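Side-chain contact in N-isopropylammelide isopropylaminohydrolase (Burkholderia multivorans ATCC 17616, PDB 6NBO), which is a zinc-binding enzyme of the amidohydrolase family, built on a TIM-barrel domain with a smaller beta domain beside it: residues 27-31 with 32-36. Sequence-based numbering, arbitrary orientation.
Sequences ILIEG and DRIAR
CB of A35 meets CG of L28 at 4.2 Å in this hairpin, a worked example of a bulge that sets two residues opposite one. Turned toward the partner strand, the A35 methyl also touches CG of E30 at 4.0 Å. Beside it, CB of R36 rests 3.9 Å from CB of L28, while the extended arginine chain leads away to a salt bridge with D42. A35 and R36 both stand opposite L28, whose carbonyl O accepts A35 N at 2.7 Å and, weakly, R36 N at 3.3 Å; L28 N in turn donates to R36 O.

The other face carries the isoleucines. With chi1 of I27 at -59°, CG1 lies beside the backbone N and CG2 is left anti to it, where it reaches CG2 of I34 at 4.0 Å, the two side chains slanting past each other. I29 contributes chiefly through CG2, 3.6 Å from the carbonyl O of R33.

At the hairpin end, E30 and R33 exchange backbone hydrogen bonds around G31 and D32. D32 OD1 lies at the edge of the R33 guanidinium in a long salt bridge, 3.8 Å from NE, while NH1 bonds to the carbonyl of G362. Together these features define a two-residue beta hairpin closed by a type II' turn from E30 to R33, with a classic beta bulge at L28, A35 and R36, in the small beta domain.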
loop_
_atom_site.group_PDB
_atom_site.type_symbol
_atom_site.label_atom_id
_atom_site.label_comp_id
_atom_site.label_asym_id
_atom_site.label_seq_id
_atom_site.Cartn_x
_atom_site.Cartn_y
_atom_site.Cartn_z
ATOM N N ILE A 27 18.483 12.155 15.238
ATOM C CA ILE A 27 17.354 11.309 15.612
ATOM C C ILE A 27 17.879 10.261 16.574
ATOM O O ILE A 27 18.699 9.420 16.189
ATOM C CB ILE A 27 16.695 10.636 14.391
ATOM C CG1 ILE A 27 16.187 11.681 13.401
ATOM C CG2 ILE A 27 15.536 9.725 14.843
ATOM C CD1 ILE A 27 15.666 11.070 12.067
ATOM N N LEU A 28 17.412 10.310 17.821
ATOM C CA LEU A 28 17.760 9.310 18.817
ATOM C C LEU A 28 16.679 8.237 18.843
ATOM O O LEU A 28 15.493 8.542 19.007
ATOM C CB LEU A 28 17.902 9.935 20.207
ATOM C CG LEU A 28 18.228 8.948 21.333
ATOM C CD1 LEU A 28 19.587 8.278 21.105
ATOM C CD2 LEU A 28 18.185 9.621 22.712
ATOM N N ILE A 29 17.098 6.984 18.717
ATOM C CA ILE A 29 16.196 5.840 18.702
ATOM C C ILE A 29 16.492 5.000 19.927
ATOM O O ILE A 29 17.663 4.754 20.245
ATOM C CB ILE A 29 16.377 5.012 17.412
ATOM C CG1 ILE A 29 15.836 5.793 16.219
ATOM C CG2 ILE A 29 15.728 3.637 17.549
ATOM C CD1 ILE A 29 16.427 5.331 14.894
ATOM N N GLU A 30 15.445 4.575 20.635
ATOM C CA GLU A 30 15.622 3.598 21.698
ATOM C C GLU A 30 14.548 2.528 21.579
ATOM O O GLU A 30 13.371 2.844 21.393
ATOM C CB GLU A 30 15.584 4.266 23.086
ATOM C CG GLU A 30 16.712 5.275 23.242
ATOM C CD GLU A 30 16.806 5.878 24.615
ATOM O OE1 GLU A 30 15.888 5.659 25.433
ATOM O OE2 GLU A 30 17.825 6.565 24.881
ATOM N N GLY A 31 14.952 1.264 21.703
ATOM C CA GLY A 31 14.003 0.187 21.445
ATOM C C GLY A 31 13.473 0.314 20.025
ATOM O O GLY A 31 14.224 0.578 19.080
ATOM N N ASP A 32 12.161 0.178 19.841
ATOM C CA ASP A 32 11.613 0.284 18.491
ATOM C C ASP A 32 10.976 1.645 18.209
ATOM O O ASP A 32 10.207 1.772 17.248
ATOM C CB ASP A 32 10.609 -0.843 18.223
ATOM C CG ASP A 32 9.373 -0.756 19.091
ATOM O OD1 ASP A 32 9.367 0.021 20.059
ATOM O OD2 ASP A 32 8.393 -1.468 18.802
ATOM N N ARG A 33 11.288 2.667 19.006
ATOM C CA ARG A 33 10.646 3.973 18.879
ATOM C C ARG A 33 11.676 5.085 18.727
ATOM O O ARG A 33 12.821 4.980 19.175
ATOM C CB ARG A 33 9.777 4.298 20.098
ATOM C CG ARG A 33 8.759 3.245 20.437
ATOM C CD ARG A 33 7.454 3.517 19.752
ATOM N NE ARG A 33 6.478 2.483 20.067
ATOM C CZ ARG A 33 5.170 2.692 20.140
ATOM N NH1 ARG A 33 4.676 3.904 19.937
ATOM N NH2 ARG A 33 4.355 1.688 20.432
ATOM N N ILE A 34 11.237 6.182 18.129
ATOM C CA ILE A 34 12.024 7.404 18.144
ATOM C C ILE A 34 11.899 8.037 19.521
ATOM O O ILE A 34 10.788 8.255 20.019
ATOM C CB ILE A 34 11.564 8.358 17.037
ATOM C CG1 ILE A 34 11.808 7.691 15.675
ATOM C CG2 ILE A 34 12.291 9.684 17.151
ATOM C CD1 ILE A 34 11.639 8.596 14.511
ATOM N N ALA A 35 13.036 8.302 20.158
ATOM C CA ALA A 35 13.023 8.821 21.525
ATOM C C ALA A 35 13.137 10.336 21.580
ATOM O O ALA A 35 12.513 10.978 22.433
ATOM C CB ALA A 35 14.172 8.199 22.324
ATOM N N ARG A 36 13.918 10.915 20.678
ATOM C CA ARG A 36 14.265 12.324 20.734
ATOM C C ARG A 36 14.682 12.766 19.341
ATOM O O ARG A 36 15.326 12.006 18.618
ATOM C CB ARG A 36 15.407 12.544 21.737
ATOM C CG ARG A 36 15.249 13.715 22.646
ATOM C CD ARG A 36 16.522 13.938 23.475
ATOM N NE ARG A 36 16.658 15.354 23.787
ATOM C CZ ARG A 36 17.760 15.922 24.259
ATOM N NH1 ARG A 36 18.842 15.187 24.499
ATOM N NH2 ARG A 36 17.770 17.228 24.501
#